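PDB 3VYK: C-type lectin domain family 4, member a4 from Mus musculus, which probably serves as a cell-surface pattern recognition receptor of dendritic cells, its C-type lectin domain binding calcium and N-glycans that carry a bisecting N-acetylglucosamine. Local coordinates for residues S58-F62 and H121-C125; E98-I102 and N113-C117. All coordinates share one frame; numbering follows the deposited sequence.

Contact 1. Residues S58-F62 and H121-C125. With NAG (2-acetamido-2-deoxy-beta-D-glucopyranose), chain B.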
loop_
_atom_site.group_PDB
_atom_site.type_symbol
_atom_site.label_atom_id
_atom_site.label_comp_id
_atom_site.label_asym_id
_atom_site.label_seq_id
_atom_site.Cartn_x
_atom_site.Cartn_y
_atom_site.Cartn_z
ATOM N N SER A 58 7.778 -6.919 -10.902
ATOM C CA SER A 58 7.348 -8.314 -10.810
ATOM C C SER A 58 6.563 -8.611 -9.531
ATOM O O SER A 58 5.995 -9.692 -9.394
ATOM C CB SER A 58 8.539 -9.272 -10.933
ATOM O OG SER A 58 9.383 -9.188 -9.799
ATOM N N ALA A 59 6.508 -7.648 -8.611
ATOM C CA ALA A 59 5.926 -7.881 -7.287
ATOM C C ALA A 59 4.686 -7.037 -7.008
ATOM O O ALA A 59 4.486 -5.981 -7.604
ATOM C CB ALA A 59 6.967 -7.655 -6.199
ATOM N N GLY A 60 3.864 -7.518 -6.080
ATOM C CA GLY A 60 2.704 -6.767 -5.582
ATOM C C GLY A 60 2.917 -6.339 -4.147
ATOM O O GLY A 60 3.525 -7.062 -3.351
ATOM N N TYR A 61 2.396 -5.163 -3.797
ATOM C CA TYR A 61 2.691 -4.573 -2.498
ATOM C C TYR A 61 1.426 -4.139 -1.779
ATOM O O TYR A 61 0.693 -3.273 -2.270
ATOM C CB TYR A 61 3.625 -3.360 -2.667
ATOM C CG TYR A 61 4.951 -3.700 -3.319
ATOM C CD1 TYR A 61 6.083 -3.892 -2.543
ATOM C CD2 TYR A 61 5.065 -3.821 -4.712
ATOM C CE1 TYR A 61 7.307 -4.212 -3.129
ATOM C CE2 TYR A 61 6.282 -4.143 -5.309
ATOM C CZ TYR A 61 7.395 -4.329 -4.502
ATOM O OH TYR A 61 8.621 -4.644 -5.061
ATOM N N PHE A 62 1.172 -4.719 -0.608
ATOM C CA PHE A 62 0.043 -4.302 0.215
ATOM C C PHE A 62 0.195 -2.850 0.638
ATOM O O PHE A 62 1.306 -2.396 0.984
ATOM C CB PHE A 62 -0.077 -5.162 1.479
ATOM C CG PHE A 62 -0.812 -6.454 1.275
ATOM C CD1 PHE A 62 -2.117 -6.464 0.782
ATOM C CD2 PHE A 62 -0.215 -7.657 1.621
ATOM C CE1 PHE A 62 -2.812 -7.655 0.595
ATOM C CE2 PHE A 62 -0.906 -8.849 1.447
ATOM C CZ PHE A 62 -2.198 -8.852 0.938
ATOM N N HIS A 121 1.907 -11.242 -0.074
ATOM C CA HIS A 121 2.577 -10.287 -0.949
ATOM C C HIS A 121 3.628 -9.519 -0.222
ATOM O O HIS A 121 3.759 -9.601 1.003
ATOM C CB HIS A 121 1.554 -9.321 -1.557
ATOM C CG HIS A 121 0.715 -9.951 -2.627
ATOM N ND1 HIS A 121 -0.378 -10.694 -2.349
ATOM C CD2 HIS A 121 0.870 -9.976 -4.003
ATOM C CE1 HIS A 121 -0.897 -11.155 -3.498
ATOM N NE2 HIS A 121 -0.139 -10.717 -4.504
ATOM N N ASN A 122 4.388 -8.747 -0.988
ATOM C CA ASN A 122 5.272 -7.746 -0.411
ATOM C C ASN A 122 4.437 -6.572 0.100
ATOM O O ASN A 122 3.212 -6.613 0.033
ATOM C CB ASN A 122 6.305 -7.351 -1.452
ATOM C CG ASN A 122 7.156 -8.538 -1.864
ATOM O OD1 ASN A 122 7.980 -9.018 -1.081
ATOM N ND2 ASN A 122 6.899 -9.068 -3.046
ATOM N N SER A 123 5.076 -5.550 0.649
ATOM C CA SER A 123 4.318 -4.451 1.244
ATOM C C SER A 123 5.194 -3.218 1.353
ATOM O O SER A 123 6.407 -3.290 1.128
ATOM C CB SER A 123 3.750 -4.853 2.617
ATOM O OG SER A 123 4.768 -5.264 3.511
ATOM N N VAL A 124 4.561 -2.088 1.664
ATOM C CA VAL A 124 5.271 -0.829 1.920
ATOM C C VAL A 124 4.860 -0.281 3.284
ATOM O O VAL A 124 3.666 -0.120 3.555
ATOM C CB VAL A 124 4.968 0.225 0.830
ATOM C CG1 VAL A 124 5.740 1.515 1.109
ATOM C CG2 VAL A 124 5.329 -0.303 -0.554
ATOM N N CYS A 125 5.844 -0.018 4.147
ATOM C CA CYS A 125 5.606 0.576 5.460
ATOM C C CYS A 125 5.934 2.047 5.422
ATOM O O CYS A 125 6.746 2.498 4.611
ATOM C CB CYS A 125 6.473 -0.062 6.549
ATOM S SG CYS A 125 6.324 -1.850 6.726
HETATM C C1 NAG B . -4.415 -10.852 -8.982
HETATM C C2 NAG B . -3.200 -10.038 -9.449
HETATM C C3 NAG B . -1.892 -10.621 -8.914
HETATM C C4 NAG B . -1.992 -10.885 -7.411
HETATM C C5 NAG B . -3.266 -11.663 -7.061
HETATM C C6 NAG B . -3.490 -11.777 -5.559
HETATM C C7 NAG B . -3.696 -8.884 -11.555
HETATM C C8 NAG B . -3.772 -8.996 -13.045
HETATM N N2 NAG B . -3.275 -9.965 -10.899
HETATM O O3 NAG B . -0.847 -9.696 -9.154
HETATM O O4 NAG B . -0.864 -11.596 -6.965
HETATM O O5 NAG B . -4.395 -10.979 -7.570
HETATM O O6 NAG B . -2.812 -12.882 -4.999
HETATM O O7 NAG B . -4.026 -7.836 -10.982
#

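Contact 2. Residues E98-I102 and N113-C117. With CA (calcium ion), chain C; MAN (alpha-D-mannopyranose), chain D; NAG (2-acetamido-2-deoxy-beta-D-glucopyranose), chain B; NAG (2-acetamido-2-deoxy-beta-D-glucopyranose), chain E.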
loop_
_atom_site.group_PDB
_atom_site.type_symbol
_atom_site.label_atom_id
_atom_site.label_comp_id
_atom_site.label_asym_id
_atom_site.label_seq_id
_atom_site.Cartn_x
_atom_site.Cartn_y
_atom_site.Cartn_z
ATOM N N GLU A 98 -12.501 -9.525 -2.024
ATOM C CA GLU A 98 -11.144 -8.985 -2.110
ATOM C C GLU A 98 -11.163 -7.680 -1.318
ATOM O O GLU A 98 -11.532 -6.616 -1.847
ATOM C CB GLU A 98 -10.739 -8.748 -3.574
ATOM C CG GLU A 98 -10.597 -10.032 -4.399
ATOM C CD GLU A 98 -9.952 -9.796 -5.764
ATOM O OE1 GLU A 98 -10.400 -8.914 -6.539
ATOM O OE2 GLU A 98 -8.975 -10.514 -6.065
ATOM N N ARG A 99 -10.814 -7.764 -0.038
ATOM C CA ARG A 99 -11.048 -6.629 0.852
ATOM C C ARG A 99 -9.801 -5.807 1.150
ATOM O O ARG A 99 -9.892 -4.775 1.813
ATOM C CB ARG A 99 -11.704 -7.105 2.156
ATOM C CG ARG A 99 -13.083 -7.738 1.965
ATOM C CD ARG A 99 -13.714 -8.139 3.305
ATOM N NE ARG A 99 -12.732 -8.808 4.157
ATOM C CZ ARG A 99 -12.403 -10.094 4.066
ATOM N NH1 ARG A 99 -13.004 -10.887 3.180
ATOM N NH2 ARG A 99 -11.472 -10.581 4.866
ATOM N N CYS A 100 -8.651 -6.282 0.666
ATOM C CA CYS A 100 -7.361 -5.618 0.821
ATOM C C CYS A 100 -6.893 -5.140 -0.547
ATOM O O CYS A 100 -7.503 -5.468 -1.566
ATOM C CB CYS A 100 -6.344 -6.566 1.453
ATOM S SG CYS A 100 -6.638 -6.835 3.221
ATOM N N VAL A 101 -5.843 -4.327 -0.556
ATOM C CA VAL A 101 -5.407 -3.644 -1.777
ATOM C C VAL A 101 -3.898 -3.740 -1.942
ATOM O O VAL A 101 -3.137 -3.504 -0.982
ATOM C CB VAL A 101 -5.823 -2.154 -1.747
ATOM C CG1 VAL A 101 -5.392 -1.424 -3.026
ATOM C CG2 VAL A 101 -7.322 -1.994 -1.547
ATOM N N ILE A 102 -3.476 -4.081 -3.164
ATOM C CA ILE A 102 -2.072 -3.996 -3.531
ATOM C C ILE A 102 -1.836 -2.985 -4.640
ATOM O O ILE A 102 -2.722 -2.704 -5.450
ATOM C CB ILE A 102 -1.466 -5.358 -3.990
ATOM C CG1 ILE A 102 -2.214 -5.945 -5.199
ATOM C CG2 ILE A 102 -1.371 -6.315 -2.811
ATOM C CD1 ILE A 102 -1.555 -7.182 -5.794
ATOM N N ASN A 113 -5.149 -2.704 -7.019
ATOM C CA ASN A 113 -6.068 -3.820 -7.281
ATOM C C ASN A 113 -6.532 -4.380 -5.954
ATOM O O ASN A 113 -5.721 -4.603 -5.065
ATOM C CB ASN A 113 -5.357 -4.906 -8.098
ATOM C CG ASN A 113 -6.188 -6.172 -8.252
ATOM O OD1 ASN A 113 -7.414 -6.135 -8.377
ATOM N ND2 ASN A 113 -5.491 -7.312 -8.277
ATOM N N ASP A 114 -7.841 -4.584 -5.820
ATOM C CA ASP A 114 -8.338 -5.336 -4.670
ATOM C C ASP A 114 -8.007 -6.816 -4.826
ATOM O O ASP A 114 -8.168 -7.407 -5.923
ATOM C CB ASP A 114 -9.840 -5.107 -4.405
ATOM C CG ASP A 114 -10.739 -5.549 -5.551
ATOM O OD1 ASP A 114 -10.291 -5.555 -6.728
ATOM O OD2 ASP A 114 -11.922 -5.852 -5.248
ATOM N N ILE A 115 -7.510 -7.368 -3.710
ATOM C CA ILE A 115 -7.143 -8.788 -3.610
ATOM C C ILE A 115 -7.558 -9.386 -2.248
ATOM O O ILE A 115 -7.900 -8.662 -1.311
ATOM C CB ILE A 115 -5.620 -9.018 -3.822
ATOM C CG1 ILE A 115 -4.776 -8.477 -2.658
ATOM C CG2 ILE A 115 -5.163 -8.451 -5.167
ATOM C CD1 ILE A 115 -3.437 -9.177 -2.555
ATOM N N PRO A 116 -7.517 -10.731 -2.131
ATOM C CA PRO A 116 -7.795 -11.311 -0.829
ATOM C C PRO A 116 -6.694 -10.977 0.168
ATOM O O PRO A 116 -5.502 -11.050 -0.156
ATOM C CB PRO A 116 -7.838 -12.818 -1.131
ATOM C CG PRO A 116 -8.134 -12.901 -2.593
ATOM C CD PRO A 116 -7.310 -11.776 -3.146
ATOM N N CYS A 117 -7.104 -10.586 1.369
ATOM C CA CYS A 117 -6.186 -10.244 2.444
ATOM C C CYS A 117 -5.237 -11.387 2.801
ATOM O O CYS A 117 -4.114 -11.140 3.226
ATOM C CB CYS A 117 -6.969 -9.778 3.681
ATOM S SG CYS A 117 -8.004 -8.327 3.353
HETATM CA CA CA C . -9.413 -7.318 -7.970
HETATM C C1 MAN D . -6.804 -11.650 -10.846
HETATM C C2 MAN D . -6.759 -10.958 -9.481
HETATM C C3 MAN D . -7.975 -10.039 -9.304
HETATM C C4 MAN D . -8.058 -9.072 -10.474
HETATM C C5 MAN D . -8.097 -9.862 -11.800
HETATM C C6 MAN D . -8.131 -8.940 -13.021
HETATM O O2 MAN D . -5.582 -10.175 -9.441
HETATM O O3 MAN D . -7.970 -9.206 -8.139
HETATM O O4 MAN D . -9.182 -8.248 -10.171
HETATM O O5 MAN D . -6.953 -10.704 -11.889
HETATM O O6 MAN D . -8.307 -9.732 -14.191
HETATM C C1 NAG B . -4.415 -10.852 -8.982
HETATM C C2 NAG B . -3.200 -10.038 -9.449
HETATM C C3 NAG B . -1.892 -10.621 -8.914
HETATM C C4 NAG B . -1.992 -10.885 -7.411
HETATM C C5 NAG B . -3.266 -11.663 -7.061
HETATM C C6 NAG B . -3.490 -11.777 -5.559
HETATM C C7 NAG B . -3.696 -8.884 -11.555
HETATM C C8 NAG B . -3.772 -8.996 -13.045
HETATM N N2 NAG B . -3.275 -9.965 -10.899
HETATM O O3 NAG B . -0.847 -9.696 -9.154
HETATM O O4 NAG B . -0.864 -11.596 -6.965
HETATM O O5 NAG B . -4.395 -10.979 -7.570
HETATM O O6 NAG B . -2.812 -12.882 -4.999
HETATM O O7 NAG B . -4.026 -7.836 -10.982
HETATM C C1 NAG E . -6.355 -15.453 -9.200
HETATM C C2 NAG E . -5.016 -16.070 -8.816
HETATM C C3 NAG E . -5.020 -16.453 -7.337
HETATM C C4 NAG E . -5.483 -15.292 -6.451
HETATM C C5 NAG E . -6.773 -14.697 -7.012
HETATM C C6 NAG E . -7.214 -13.458 -6.236
HETATM C C7 NAG E . -3.938 -17.245 -10.683
HETATM C C8 NAG E . -3.804 -18.560 -11.400
HETATM N N2 NAG E . -4.758 -17.254 -9.628
HETATM O O3 NAG E . -3.715 -16.845 -6.981
HETATM O O4 NAG E . -5.693 -15.771 -5.138
HETATM O O5 NAG E . -6.626 -14.330 -8.377
HETATM O O6 NAG E . -8.545 -13.133 -6.572
HETATM O O7 NAG E . -3.321 -16.258 -11.090
HETATM O O HOH W 1 -10.082 -10.282 1.563
#

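Contact 1. Residues S58-F62 and H121-C125
F62 and H121 meet where two parallel strands, 61-67 and 121-128, run side by side in the mixed sheet of the C-type lectin fold. F62 N donates to N122 O over 2.9 Å with an N-H...O angle of 165°. A weak bond from V124 N to F62 O, 3.3 Å long, carries the pairing one step further. Y61 CA adds a CH...O contact to the same N122 O.

The interior is closely packed on both faces of this pair. On one, the Y61 ring lies against N122 CB, with S123 O at its edge and in its plane, while V124 CG2 sits 4.1 Å from Y61 CB; the Y61 hydroxyl is hydrogen-bonded to the backbone N of N56 and to the side chain of N19. On the other, F62 CB and S123 CB are 4.0 Å apart, and the ring of H121 points its edge at the face of F62 in a T-shaped stack with centroids 5.5 Å apart. W25 packs edge-to-face against F62 as well.

Before Y61 the chain draws away from 121-125, the CA atoms of G60 and H121 being 5.8 Å apart against 4.1 Å for Y61 and S123. A59, partly exposed, adds little but its CB beside the N122 side chain. A chi1 of -74° sets the H121 imidazole alongside G60 O and F62, and its NE2 is hydrogen-bonded in the ring plane to O4 of the chain B N-acetylglucosamine at 2.7 Å.

Contact 2. Residues E98-I102 and N113-C117
The primary calcium and sugar site of a C-type lectin domain is assembled here from E98, just before the first strand of a beta hairpin, and N113 and D114 on its second strand. E98 OE1 lies 2.4 Å from the calcium ion, and D114 grips it twice, through its carbonyl O and through OD1 at 2.3 Å. The N113 side chain, O3 and O4 of the mannose, and E92 and N94 of the Glu-Pro-Asn motif complete the shell. The other carboxylate oxygen of D114, OD2, is tied to R71 and to the backbone of Q95, fixing the rotation of the group.

Behind the metal, strands 100-106 and 109-115 pair antiparallel: I115 N donates to C100 O over 2.9 Å, and reciprocal bonds join I102 and N113. A classic beta bulge sets R99 and C100 together opposite I115, and one water accepts from R99 N and C117 N. The C100 SG-C117 SG disulfide, 2.0 Å, clamps this end. The side chains of I102 and I115 lie roughly perpendicular, CG2 of I102 being 3.5 Å from CD1 of I115, and I115 CG2 comes to 3.6 Å from O5 of the chain B N-acetylglucosamine.

E98 OE2 accepts a 2.7 Å hydrogen bond from O6 of the chain E N-acetylglucosamine and approaches mannose O3 to 2.6 Å, linking metal site and glycan. Because mannose O3 and O4 are themselves calcium ligands, binding of this sugar probably depends on the metal.

Contacts 1 and 2 are successive parts of one sheet, their centres about 12 Å apart, and strand 61-67 connects them by pairing with 121-128 on one side and 100-106 on the other. Their cores merge at I115, whose CD1 lies 3.4 Å from H121 CE1 and 3.6 Å from F62 CE1. The two contacts also share a ligand: the chain B N-acetylglucosamine spans H121 of contact 1 and I115 of contact 2, with D119 and N104 binding it as well. The H121 side chain stands about 7 Å from the mannose, so contact 1 extends the pocket beyond the calcium-bound sugar that contact 2 holds.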